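Local coordinates for protein acylphosphatase (Coxiella burnetii, PDB 3TRG) that catalyses the hydrolysis of acyl phosphates to a carboxylate and phosphate, as a small single-domain member of the acylphosphatase family, at residues A[12-18]-A[51-57]; A[21-27]-A[73-79]; A[30-34]-A[66-70]; A[37-41]-A[62-66]. All blocks are in the same frame, centred on the assembly; numbering follows the deposited sequence.

Contact 1: residues A[12-18]-A[51-57]; sequences TCIHVTV and DVELVAC. With EDO (1,2-ethanediol), chain C.
Val16 and Leu54 sit side by side as a cross-strand pair where antiparallel strands 11-19 and 52-57 adjoin in the sheet of the acylphosphatase alpha/beta sandwich. Three hydrogen-bonded pairs, Ile14-Ala56, Val16-Leu54 and Val18-Val52, each joined by two N-H to O bonds, send their side chains to the face covered by the two helices. This side is tightly packed. Val16 CB meets Leu54 CG at 3.7 Å, the two side chains pointing the same way, and Val18 CB comes 4.1 Å from Val52 CB. Beta-branched valines suit the extended backbone, and small Ala56 makes way for Leu66 of helix 60-69. The other face is polar and partly exposed around His15, Thr17 and Glu53, but buried at Val55 and the cysteines. His15 holds CG anti to its backbone N (chi1 176°), which carries the ring across to the neighbouring strand. There NE2 donates a nearly straight bond of 2.6 Å, in the ring plane, to the anti lone pair of Glu53 OE2, whose carboxylate plane is perpendicular to the ring. At another edge ND1 gives its N-H to O1 of a 1,2-ethanediol, probably from the crystallisation liquor, which Glu85 also holds. Farther along this face, the non-hydrogen-bonded pair Cys13-Cys57 brings its CA atoms to 4.1 Å, close enough for a disulfide with SG to SG 2.0 Å and a chi3 of 110°.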
loop_
_atom_site.group_PDB
_atom_site.type_symbol
_atom_site.label_atom_id
_atom_site.label_comp_id
_atom_site.label_asym_id
_atom_site.label_seq_id
_atom_site.Cartn_x
_atom_site.Cartn_y
_atom_site.Cartn_z
ATOM N N THR A 12 10.385 -2.402 7.206
ATOM C CA THR A 12 10.421 -0.960 7.028
ATOM C C THR A 12 9.040 -0.478 6.604
ATOM O O THR A 12 8.091 -1.254 6.581
ATOM C CB THR A 12 11.485 -0.542 5.988
ATOM O OG1 THR A 12 11.682 0.874 6.046
ATOM C CG2 THR A 12 11.053 -0.959 4.582
ATOM N N CYS A 13 8.926 0.801 6.277
ATOM C CA CYS A 13 7.655 1.357 5.834
ATOM C C CYS A 13 7.855 2.163 4.560
ATOM O O CYS A 13 8.920 2.757 4.350
ATOM C CB CYS A 13 7.061 2.278 6.903
ATOM S SG CYS A 13 6.566 1.487 8.440
ATOM N N ILE A 14 6.825 2.188 3.717
ATOM C CA ILE A 14 6.824 3.045 2.536
ATOM C C ILE A 14 5.534 3.863 2.474
ATOM O O ILE A 14 4.517 3.480 3.062
ATOM C CB ILE A 14 6.987 2.241 1.220
ATOM C CG1 ILE A 14 5.780 1.325 0.986
ATOM C CG2 ILE A 14 8.302 1.453 1.222
ATOM C CD1 ILE A 14 5.732 0.734 -0.424
ATOM N N HIS A 15 5.594 4.985 1.766
ATOM C CA HIS A 15 4.426 5.801 1.472
ATOM C C HIS A 15 4.242 5.797 -0.043
ATOM O O HIS A 15 5.219 5.887 -0.786
ATOM C CB HIS A 15 4.645 7.224 1.987
ATOM C CG HIS A 15 3.532 8.169 1.656
ATOM N ND1 HIS A 15 3.618 9.085 0.629
ATOM C CD2 HIS A 15 2.313 8.346 2.217
ATOM C CE1 HIS A 15 2.499 9.787 0.574
ATOM N NE2 HIS A 15 1.690 9.358 1.528
ATOM N N VAL A 16 2.996 5.678 -0.493
ATOM C CA VAL A 16 2.712 5.525 -1.918
ATOM C C VAL A 16 1.545 6.394 -2.348
ATOM O O VAL A 16 0.575 6.554 -1.605
ATOM C CB VAL A 16 2.329 4.074 -2.256
ATOM C CG1 VAL A 16 2.409 3.829 -3.768
ATOM C CG2 VAL A 16 3.213 3.087 -1.492
ATOM N N THR A 17 1.648 6.953 -3.552
ATOM C CA THR A 17 0.480 7.478 -4.251
ATOM C C THR A 17 0.311 6.737 -5.573
ATOM O O THR A 17 1.289 6.427 -6.260
ATOM C CB THR A 17 0.544 8.996 -4.495
ATOM O OG1 THR A 17 1.768 9.328 -5.157
ATOM C CG2 THR A 17 0.458 9.754 -3.175
ATOM N N VAL A 18 -0.939 6.441 -5.909
ATOM C CA VAL A 18 -1.265 5.688 -7.111
ATOM C C VAL A 18 -2.245 6.506 -7.933
ATOM O O VAL A 18 -3.314 6.872 -7.452
ATOM C CB VAL A 18 -1.895 4.328 -6.765
ATOM C CG1 VAL A 18 -2.212 3.541 -8.041
ATOM C CG2 VAL A 18 -0.962 3.522 -5.861
ATOM N N ASP A 51 -5.529 10.838 -6.168
ATOM C CA ASP A 51 -4.823 9.560 -6.168
ATOM C C ASP A 51 -5.253 8.669 -5.019
ATOM O O ASP A 51 -5.869 9.130 -4.061
ATOM C CB ASP A 51 -3.316 9.793 -6.020
ATOM C CG ASP A 51 -2.710 10.532 -7.194
ATOM O OD1 ASP A 51 -3.287 10.496 -8.295
ATOM O OD2 ASP A 51 -1.636 11.139 -7.007
ATOM N N VAL A 52 -4.904 7.390 -5.107
ATOM C CA VAL A 52 -4.960 6.524 -3.940
ATOM C C VAL A 52 -3.688 6.773 -3.135
ATOM O O VAL A 52 -2.614 6.957 -3.708
ATOM C CB VAL A 52 -5.080 5.040 -4.343
ATOM C CG1 VAL A 52 -4.745 4.121 -3.178
ATOM C CG2 VAL A 52 -6.480 4.755 -4.866
ATOM N N GLU A 53 -3.810 6.829 -1.812
ATOM C CA GLU A 53 -2.651 7.054 -0.961
ATOM C C GLU A 53 -2.574 5.955 0.087
ATOM O O GLU A 53 -3.588 5.566 0.659
ATOM C CB GLU A 53 -2.723 8.424 -0.276
ATOM C CG GLU A 53 -1.508 8.721 0.593
ATOM C CD GLU A 53 -1.686 9.941 1.479
ATOM O OE1 GLU A 53 -2.821 10.457 1.571
ATOM O OE2 GLU A 53 -0.684 10.372 2.088
ATOM N N LEU A 54 -1.375 5.442 0.340
ATOM C CA LEU A 54 -1.230 4.412 1.365
ATOM C C LEU A 54 0.118 4.465 2.065
ATOM O O LEU A 54 1.088 5.010 1.541
ATOM C CB LEU A 54 -1.443 3.006 0.778
ATOM C CG LEU A 54 -0.444 2.581 -0.303
ATOM C CD1 LEU A 54 0.071 1.183 -0.009
ATOM C CD2 LEU A 54 -1.096 2.633 -1.673
ATOM N N VAL A 55 0.146 3.916 3.275
ATOM C CA VAL A 55 1.381 3.587 3.964
ATOM C C VAL A 55 1.362 2.083 4.214
ATOM O O VAL A 55 0.344 1.524 4.640
ATOM C CB VAL A 55 1.498 4.334 5.305
ATOM C CG1 VAL A 55 2.606 3.727 6.166
ATOM C CG2 VAL A 55 1.757 5.826 5.061
ATOM N N ALA A 56 2.474 1.420 3.916
ATOM C CA ALA A 56 2.574 -0.018 4.123
ATOM C C ALA A 56 3.863 -0.326 4.867
ATOM O O ALA A 56 4.928 0.174 4.502
ATOM C CB ALA A 56 2.536 -0.750 2.797
ATOM N N CYS A 57 3.756 -1.144 5.914
ATOM C CA CYS A 57 4.894 -1.505 6.748
ATOM C C CYS A 57 4.973 -3.015 6.882
ATOM O O CYS A 57 3.949 -3.691 7.023
ATOM C CB CYS A 57 4.747 -0.910 8.150
ATOM S SG CYS A 57 4.628 0.887 8.225
HETATM C C1 EDO C . 5.914 9.044 -2.288
HETATM O O1 EDO C . 5.781 9.540 -0.949
HETATM C C2 EDO C . 4.535 8.957 -2.928
HETATM O O2 EDO C . 3.985 10.267 -3.089
#

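Contact 2: residues A[21-27]-A[73-79]; sequences KVQGVFF and GPPQAAV
Lys21 and Ala78 form a single antiparallel hydrogen-bonded pair: Lys21 N donates to Ala78 O at 2.9 Å, from above the carbonyl plane, while Ala78 N reaches a lone pair of Lys21 O at 3.0 Å. A water adds a second link, giving one hydrogen to Val25 O and the other to Pro75 O. Lys21 bends at chi2 (63°), turning its amino group back to Gln23 O within its own loop, while its CB rests against Ala78 CB. The packing between these links is mostly apolar. Val25 CG1 lies by Gln76 CB and CG2 by Ala77 CB. Pro74 CG touches a backbone carbonyl, 3.4 Å from Val25 O, and Pro74 CD lies over one face of the Phe27 ring, 3.9 Å from its centroid, a CH-pi contact suited to the polarised C-H bonds beside a proline nitrogen. Val79 CG2 meets the ring edge at 3.9 Å from Phe27 CE2. Residues 74-77 make a type II turn, closed by Ala77 N to Pro74 O, with Gln76 at positive phi. Loop 21-27 corresponds to the loop that binds the phosphate in acylphosphatases, and probably does so here; it leads to Arg28, a predicted active-site residue, and Val22 O accepts a hydrogen bond from ND2 of Asn46, also predicted to be in the active site.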
loop_
_atom_site.group_PDB
_atom_site.type_symbol
_atom_site.label_atom_id
_atom_site.label_comp_id
_atom_site.label_asym_id
_atom_site.label_seq_id
_atom_site.Cartn_x
_atom_site.Cartn_y
_atom_site.Cartn_z
ATOM N N LYS A 21 -7.210 5.619 -13.239
ATOM C CA LYS A 21 -8.594 5.278 -12.969
ATOM C C LYS A 21 -8.597 4.435 -11.703
ATOM O O LYS A 21 -8.374 3.223 -11.750
ATOM C CB LYS A 21 -9.184 4.500 -14.149
ATOM C CG LYS A 21 -10.392 3.635 -13.809
ATOM C CD LYS A 21 -11.572 4.459 -13.331
ATOM C CE LYS A 21 -12.772 3.565 -13.045
ATOM N NZ LYS A 21 -13.951 4.346 -12.580
ATOM N N VAL A 22 -8.817 5.090 -10.567
ATOM C CA VAL A 22 -8.707 4.421 -9.273
ATOM C C VAL A 22 -9.952 4.603 -8.410
ATOM O O VAL A 22 -9.969 4.195 -7.251
ATOM C CB VAL A 22 -7.470 4.907 -8.481
ATOM C CG1 VAL A 22 -6.189 4.608 -9.251
ATOM C CG2 VAL A 22 -7.580 6.401 -8.156
ATOM N N GLN A 23 -10.983 5.228 -8.973
ATOM C CA GLN A 23 -12.247 5.406 -8.262
ATOM C C GLN A 23 -13.314 4.443 -8.771
ATOM O O GLN A 23 -13.313 4.060 -9.941
ATOM C CB GLN A 23 -12.746 6.852 -8.384
ATOM C CG GLN A 23 -12.159 7.811 -7.356
ATOM C CD GLN A 23 -10.759 8.278 -7.711
ATOM O OE1 GLN A 23 -10.369 8.281 -8.883
ATOM N NE2 GLN A 23 -9.995 8.682 -6.699
ATOM N N GLY A 24 -14.217 4.050 -7.879
ATOM C CA GLY A 24 -15.324 3.182 -8.236
ATOM C C GLY A 24 -14.916 1.762 -8.580
ATOM O O GLY A 24 -15.627 1.066 -9.302
ATOM N N VAL A 25 -13.773 1.329 -8.058
ATOM C CA VAL A 25 -13.276 -0.022 -8.308
ATOM C C VAL A 25 -12.812 -0.684 -7.010
ATOM O O VAL A 25 -12.008 -1.616 -7.022
ATOM C CB VAL A 25 -12.132 -0.039 -9.356
ATOM C CG1 VAL A 25 -12.646 0.444 -10.713
ATOM C CG2 VAL A 25 -10.945 0.809 -8.891
ATOM N N PHE A 26 -13.333 -0.200 -5.888
ATOM C CA PHE A 26 -13.003 -0.778 -4.593
ATOM C C PHE A 26 -11.490 -0.825 -4.384
ATOM O O PHE A 26 -10.953 -1.801 -3.859
ATOM C CB PHE A 26 -13.602 -2.184 -4.468
ATOM C CG PHE A 26 -15.108 -2.210 -4.496
ATOM C CD1 PHE A 26 -15.843 -1.665 -3.459
ATOM C CD2 PHE A 26 -15.786 -2.796 -5.553
ATOM C CE1 PHE A 26 -17.234 -1.695 -3.479
ATOM C CE2 PHE A 26 -17.170 -2.830 -5.579
ATOM C CZ PHE A 26 -17.894 -2.281 -4.543
ATOM N N PHE A 27 -10.799 0.236 -4.786
ATOM C CA PHE A 27 -9.341 0.242 -4.682
ATOM C C PHE A 27 -8.835 0.138 -3.236
ATOM O O PHE A 27 -7.925 -0.650 -2.954
ATOM C CB PHE A 27 -8.732 1.454 -5.394
ATOM C CG PHE A 27 -7.370 1.185 -5.965
ATOM C CD1 PHE A 27 -6.286 1.001 -5.128
ATOM C CD2 PHE A 27 -7.179 1.098 -7.337
ATOM C CE1 PHE A 27 -5.026 0.735 -5.644
ATOM C CE2 PHE A 27 -5.923 0.833 -7.861
ATOM C CZ PHE A 27 -4.847 0.653 -7.016
ATOM N N GLY A 73 -3.533 -3.401 -9.756
ATOM C CA GLY A 73 -4.701 -3.054 -8.970
ATOM C C GLY A 73 -5.798 -4.080 -9.154
ATOM O O GLY A 73 -5.585 -5.117 -9.788
ATOM N N PRO A 74 -6.982 -3.798 -8.595
ATOM C CA PRO A 74 -8.141 -4.690 -8.681
ATOM C C PRO A 74 -8.745 -4.656 -10.081
ATOM O O PRO A 74 -8.367 -3.802 -10.883
ATOM C CB PRO A 74 -9.112 -4.086 -7.663
ATOM C CG PRO A 74 -8.786 -2.642 -7.657
ATOM C CD PRO A 74 -7.285 -2.569 -7.842
ATOM N N PRO A 75 -9.677 -5.575 -10.375
ATOM C CA PRO A 75 -10.300 -5.578 -11.701
ATOM C C PRO A 75 -10.930 -4.226 -12.033
ATOM O O PRO A 75 -11.571 -3.612 -11.181
ATOM C CB PRO A 75 -11.384 -6.653 -11.575
ATOM C CG PRO A 75 -10.881 -7.563 -10.503
ATOM C CD PRO A 75 -10.187 -6.667 -9.524
ATOM N N GLN A 76 -10.725 -3.776 -13.267
ATOM C CA GLN A 76 -11.294 -2.526 -13.776
ATOM C C GLN A 76 -10.487 -1.278 -13.406
ATOM O O GLN A 76 -10.741 -0.194 -13.935
ATOM C CB GLN A 76 -12.773 -2.375 -13.395
ATOM C CG GLN A 76 -13.677 -3.467 -13.983
ATOM C CD GLN A 76 -15.156 -3.168 -13.817
ATOM O OE1 GLN A 76 -15.584 -2.016 -13.907
ATOM N NE2 GLN A 76 -15.946 -4.208 -13.566
ATOM N N ALA A 77 -9.514 -1.422 -12.511
ATOM C CA ALA A 77 -8.597 -0.319 -12.237
ATOM C C ALA A 77 -7.680 -0.111 -13.436
ATOM O O ALA A 77 -7.277 -1.072 -14.089
ATOM C CB ALA A 77 -7.768 -0.596 -10.989
ATOM N N ALA A 78 -7.357 1.143 -13.724
ATOM C CA ALA A 78 -6.414 1.453 -14.790
ATOM C C ALA A 78 -5.351 2.405 -14.260
ATOM O O ALA A 78 -5.470 3.625 -14.389
ATOM C CB ALA A 78 -7.128 2.055 -15.985
ATOM N N VAL A 79 -4.316 1.828 -13.656
ATOM C CA VAL A 79 -3.276 2.591 -12.977
ATOM C C VAL A 79 -2.282 3.190 -13.966
ATOM O O VAL A 79 -1.757 2.487 -14.830
ATOM C CB VAL A 79 -2.523 1.712 -11.951
ATOM C CG1 VAL A 79 -1.321 2.446 -11.377
ATOM C CG2 VAL A 79 -3.474 1.265 -10.841
HETATM O O HOH W 1 -12.305 -3.880 -8.535
#

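Contact 3: residues A[30-34]-A[66-70]; sequences SVRKK and LTEWL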
loop_
_atom_site.group_PDB
_atom_site.type_symbol
_atom_site.label_atom_id
_atom_site.label_comp_id
_atom_site.label_asym_id
_atom_site.label_seq_id
_atom_site.Cartn_x
_atom_site.Cartn_y
_atom_site.Cartn_z
ATOM N N SER A 30 -9.182 -3.375 -1.886
ATOM C CA SER A 30 -8.289 -4.314 -2.567
ATOM C C SER A 30 -6.858 -4.194 -2.050
ATOM O O SER A 30 -6.139 -5.191 -1.942
ATOM C CB SER A 30 -8.337 -4.124 -4.091
ATOM O OG SER A 30 -7.556 -3.023 -4.521
ATOM N N VAL A 31 -6.453 -2.970 -1.727
ATOM C CA VAL A 31 -5.131 -2.729 -1.153
ATOM C C VAL A 31 -5.048 -3.354 0.242
ATOM O O VAL A 31 -4.071 -4.036 0.566
ATOM C CB VAL A 31 -4.809 -1.221 -1.080
ATOM C CG1 VAL A 31 -3.540 -0.980 -0.275
ATOM C CG2 VAL A 31 -4.672 -0.636 -2.489
ATOM N N ARG A 32 -6.079 -3.145 1.059
ATOM C CA ARG A 32 -6.094 -3.733 2.402
ATOM C C ARG A 32 -5.997 -5.254 2.336
ATOM O O ARG A 32 -5.230 -5.871 3.079
ATOM C CB ARG A 32 -7.341 -3.319 3.189
ATOM C CG ARG A 32 -7.461 -4.012 4.551
ATOM C CD ARG A 32 -8.834 -3.787 5.190
ATOM N NE ARG A 32 -9.895 -4.309 4.331
ATOM C CZ ARG A 32 -11.154 -3.884 4.345
ATOM N NH1 ARG A 32 -11.526 -2.924 5.185
ATOM N NH2 ARG A 32 -12.042 -4.418 3.513
ATOM N N LYS A 33 -6.772 -5.860 1.441
ATOM C CA LYS A 33 -6.768 -7.316 1.306
ATOM C C LYS A 33 -5.410 -7.827 0.835
ATOM O O LYS A 33 -4.883 -8.802 1.374
ATOM C CB LYS A 33 -7.868 -7.776 0.347
ATOM C CG LYS A 33 -7.996 -9.296 0.225
ATOM C CD LYS A 33 -9.240 -9.665 -0.576
ATOM C CE LYS A 33 -9.434 -11.177 -0.667
ATOM N NZ LYS A 33 -8.456 -11.823 -1.584
ATOM N N LYS A 34 -4.848 -7.167 -0.172
ATOM C CA LYS A 34 -3.538 -7.552 -0.680
ATOM C C LYS A 34 -2.479 -7.401 0.410
ATOM O O LYS A 34 -1.653 -8.289 0.611
ATOM C CB LYS A 34 -3.173 -6.724 -1.913
ATOM C CG LYS A 34 -1.785 -7.018 -2.480
ATOM C CD LYS A 34 -1.610 -8.481 -2.842
ATOM C CE LYS A 34 -2.454 -8.865 -4.042
ATOM N NZ LYS A 34 -2.070 -10.220 -4.547
ATOM N N LEU A 66 3.967 -5.804 -3.134
ATOM C CA LEU A 66 2.858 -4.850 -3.149
ATOM C C LEU A 66 3.052 -3.738 -4.176
ATOM O O LEU A 66 2.138 -3.442 -4.949
ATOM C CB LEU A 66 2.652 -4.230 -1.767
ATOM C CG LEU A 66 1.503 -3.222 -1.680
ATOM C CD1 LEU A 66 0.171 -3.933 -1.845
ATOM C CD2 LEU A 66 1.562 -2.491 -0.348
ATOM N N THR A 67 4.232 -3.117 -4.180
ATOM C CA THR A 67 4.483 -2.009 -5.102
ATOM C C THR A 67 4.369 -2.440 -6.564
ATOM O O THR A 67 3.969 -1.646 -7.411
ATOM C CB THR A 67 5.845 -1.301 -4.864
ATOM O OG1 THR A 67 6.923 -2.228 -5.041
ATOM C CG2 THR A 67 5.911 -0.696 -3.469
ATOM N N GLU A 68 4.718 -3.687 -6.865
ATOM C CA GLU A 68 4.577 -4.166 -8.235
ATOM C C GLU A 68 3.105 -4.397 -8.558
ATOM O O GLU A 68 2.635 -4.062 -9.645
ATOM C CB GLU A 68 5.388 -5.439 -8.486
ATOM C CG GLU A 68 5.184 -5.984 -9.896
ATOM C CD GLU A 68 6.198 -7.042 -10.287
ATOM O OE1 GLU A 68 7.250 -7.146 -9.621
ATOM O OE2 GLU A 68 5.941 -7.766 -11.274
ATOM N N TRP A 69 2.378 -4.956 -7.594
ATOM C CA TRP A 69 0.963 -5.235 -7.772
ATOM C C TRP A 69 0.137 -3.959 -7.957
ATOM O O TRP A 69 -0.895 -3.966 -8.634
ATOM C CB TRP A 69 0.423 -6.046 -6.590
ATOM C CG TRP A 69 -1.055 -6.245 -6.668
ATOM C CD1 TRP A 69 -1.716 -7.208 -7.376
ATOM C CD2 TRP A 69 -2.063 -5.444 -6.040
ATOM N NE1 TRP A 69 -3.075 -7.059 -7.219
ATOM C CE2 TRP A 69 -3.311 -5.984 -6.401
ATOM C CE3 TRP A 69 -2.029 -4.325 -5.199
ATOM C CZ2 TRP A 69 -4.515 -5.444 -5.955
ATOM C CZ3 TRP A 69 -3.227 -3.787 -4.758
ATOM C CH2 TRP A 69 -4.452 -4.347 -5.139
ATOM N N LEU A 70 0.586 -2.861 -7.355
ATOM C CA LEU A 70 -0.160 -1.609 -7.443
ATOM C C LEU A 70 -0.263 -1.085 -8.871
ATOM O O LEU A 70 -1.132 -0.273 -9.172
ATOM C CB LEU A 70 0.443 -0.543 -6.520
ATOM C CG LEU A 70 0.194 -0.759 -5.024
ATOM C CD1 LEU A 70 1.032 0.211 -4.213
ATOM C CD2 LEU A 70 -1.288 -0.619 -4.674
#
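Lys34 lies over the indole of Trp69, and its chain can be followed outward along that ring system. CB, at the root, is 4.1 Å from Trp69 CZ3. CG touches two neighbours, 3.7 Å from Leu66 CD1 and 3.8 Å from Trp69 CE3. Bends at chi2 (57°) and chi3 (69°) then carry the chain through CD, which itself makes no close approach, and fold it back over the indole. CE consequently stands above the five-membered ring, 3.7 Å from its centroid and only 7° off the normal, a CH-pi contact. At the tip NZ makes a cation-pi interaction, 4.4 Å from the same centroid. Lysine suits the place because its methylenes pack on the flat aromatic while its charge stays near the electron-rich face. The far end of the indole is met at its edge: Ser30 OG lies in the ring plane, 3.4 Å from Trp69 CH2, and is hydrogen-bonded to Phe27 O, one turn back. Val31 CG2 touches both Trp69 CZ3 and Leu70 CD2, the latter at 4.0 Å. Helices 27-37 and 60-69 thus pack against each other on the same side of the sheet, with Leu66 and Leu70 resting on Leu54 of strand 52-57 and Val31 on Phe95 of strand 95-97.

Contact 4: residues A[37-41]-A[62-66]; sequences ELQLT and SIMIL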
loop_
_atom_site.group_PDB
_atom_site.type_symbol
_atom_site.label_atom_id
_atom_site.label_comp_id
_atom_site.label_asym_id
_atom_site.label_seq_id
_atom_site.Cartn_x
_atom_site.Cartn_y
_atom_site.Cartn_z
ATOM N N GLU A 37 -2.726 -10.148 2.979
ATOM C CA GLU A 37 -2.191 -11.387 2.422
ATOM C C GLU A 37 -0.667 -11.395 2.439
ATOM O O GLU A 37 -0.043 -12.452 2.547
ATOM C CB GLU A 37 -2.741 -11.620 1.012
ATOM C CG GLU A 37 -4.221 -11.979 1.042
ATOM C CD GLU A 37 -4.915 -11.846 -0.296
ATOM O OE1 GLU A 37 -4.299 -11.343 -1.260
ATOM O OE2 GLU A 37 -6.097 -12.241 -0.375
ATOM N N LEU A 38 -0.076 -10.208 2.360
ATOM C CA LEU A 38 1.377 -10.076 2.406
ATOM C C LEU A 38 1.907 -9.778 3.812
ATOM O O LEU A 38 3.091 -9.489 3.985
ATOM C CB LEU A 38 1.832 -8.990 1.426
ATOM C CG LEU A 38 1.540 -9.295 -0.045
ATOM C CD1 LEU A 38 1.773 -8.052 -0.884
ATOM C CD2 LEU A 38 2.416 -10.447 -0.532
ATOM N N GLN A 39 1.027 -9.836 4.807
ATOM C CA GLN A 39 1.395 -9.549 6.190
ATOM C C GLN A 39 2.000 -8.160 6.367
ATOM O O GLN A 39 3.023 -7.994 7.047
ATOM C CB GLN A 39 2.356 -10.614 6.734
ATOM C CG GLN A 39 1.772 -12.018 6.725
ATOM C CD GLN A 39 2.547 -12.975 7.610
ATOM O OE1 GLN A 39 2.824 -12.678 8.774
ATOM N NE2 GLN A 39 2.902 -14.131 7.062
ATOM N N LEU A 40 1.356 -7.173 5.752
ATOM C CA LEU A 40 1.752 -5.780 5.892
ATOM C C LEU A 40 0.727 -5.046 6.741
ATOM O O LEU A 40 -0.446 -5.435 6.790
ATOM C CB LEU A 40 1.844 -5.116 4.515
ATOM C CG LEU A 40 2.884 -5.694 3.552
ATOM C CD1 LEU A 40 2.722 -5.076 2.171
ATOM C CD2 LEU A 40 4.285 -5.463 4.091
ATOM N N THR A 41 1.175 -3.984 7.403
ATOM C CA THR A 41 0.298 -3.123 8.188
ATOM C C THR A 41 0.350 -1.701 7.634
ATOM O O THR A 41 1.179 -1.390 6.781
ATOM C CB THR A 41 0.708 -3.112 9.665
ATOM O OG1 THR A 41 2.056 -2.637 9.779
ATOM C CG2 THR A 41 0.618 -4.517 10.251
ATOM N N SER A 62 7.669 -8.423 0.916
ATOM C CA SER A 62 6.230 -8.163 0.830
ATOM C C SER A 62 5.952 -6.756 0.310
ATOM O O SER A 62 5.092 -6.558 -0.548
ATOM C CB SER A 62 5.552 -8.363 2.186
ATOM O OG SER A 62 5.505 -9.738 2.521
ATOM N N ILE A 63 6.669 -5.776 0.844
ATOM C CA ILE A 63 6.537 -4.399 0.375
ATOM C C ILE A 63 6.744 -4.321 -1.141
ATOM O O ILE A 63 5.951 -3.707 -1.864
ATOM C CB ILE A 63 7.525 -3.468 1.116
ATOM C CG1 ILE A 63 7.090 -3.297 2.576
ATOM C CG2 ILE A 63 7.638 -2.117 0.419
ATOM C CD1 ILE A 63 8.035 -2.464 3.401
HETATM N N MSE A 64 7.794 -4.972 -1.627
HETATM C CA MSE A 64 8.117 -4.893 -3.048
HETATM C C MSE A 64 7.162 -5.674 -3.946
HETATM O O MSE A 64 6.961 -5.315 -5.100
HETATM C CB MSE A 64 9.576 -5.284 -3.296
HETATM C CG MSE A 64 10.556 -4.318 -2.650
HETATM SE SE MSE A 64 10.332 -2.490 -3.343
HETATM C CE MSE A 64 10.966 -2.821 -5.150
ATOM N N ILE A 65 6.569 -6.733 -3.413
ATOM C CA ILE A 65 5.505 -7.418 -4.125
ATOM C C ILE A 65 4.287 -6.493 -4.226
ATOM O O ILE A 65 3.664 -6.387 -5.282
ATOM C CB ILE A 65 5.136 -8.731 -3.434
ATOM C CG1 ILE A 65 6.296 -9.724 -3.562
ATOM C CG2 ILE A 65 3.858 -9.317 -4.033
ATOM C CD1 ILE A 65 6.103 -10.972 -2.751
ATOM N N LEU A 66 3.967 -5.804 -3.134
ATOM C CA LEU A 66 2.858 -4.850 -3.149
ATOM C C LEU A 66 3.052 -3.738 -4.176
ATOM O O LEU A 66 2.138 -3.442 -4.949
ATOM C CB LEU A 66 2.652 -4.230 -1.767
ATOM C CG LEU A 66 1.503 -3.222 -1.680
ATOM C CD1 LEU A 66 0.171 -3.933 -1.845
ATOM C CD2 LEU A 66 1.562 -2.491 -0.348
#
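Leu38 and Ser62 bring their CA atoms to 5.4 Å where helix 27-37 ends in a Schellman motif, with Gln39 at positive phi (57°) turning the chain toward strand 41-46 beside helix 60-69. In that turn Leu40 N returns to Ala35 O and Gln39 N to Glu36 O. The two leucines flanking Gln39 both direct their side chains at helix 60-69, where they meet Ser62, Ile65 and Leu66. Leu38 has CG anti to its carbonyl carbon (chi1 -64°), which points its fork at that helix: both methyls touch Ile65 CG2, each at 4.0 Å from Leu38 CD1 or CD2, and CD1 also lies over Ser62 O, 3.7 Å away, and near Leu66 CB. Leu40 is the buried one of the pair. Its CD1 meets Leu66 CD2 at 3.8 Å, while its CD2 touches Ser62 CB at 3.7 Å and, in the conformer given for that isoleucine, Ile63 CG1. Leucines are apt here, since a forked side chain can touch residues on adjacent turns of the helix, as Leu40 does. Leu40 also leans on Ala35 of helix 27-37, so that one side chain touches both helices. Serine is small enough to let the backbone of the turn come close, and its hydroxyl provides the polar link: Ser62 OG donates to a lone pair of Leu38 O at 2.8 Å, in the carbonyl plane.

In the fold
Contact 1 pairs two central strands of the sheet; contact 3 joins the two helices lying across one face of it, and contact 4 ties the turn after helix 27-37 to helix 60-69. Contacts 3 and 4 share Leu66, with centres about 7 Å apart, and lie 10 to 11 Å from the centre of contact 1, touching it by packing and, for contact 4, also by a probable backbone hydrogen bond between strands. Contact 2 is at one end, about 16 Å from contact 1 and 19 Å from contact 4. Along the chain the first segments run in the order 1, 2, 3, 4, while contacts 3 and 4 are nested within the loop that contact 2 closes. Strands and helices thus form one core, with predicted active-site residues Arg28 and Asn46 near its contact 2 end.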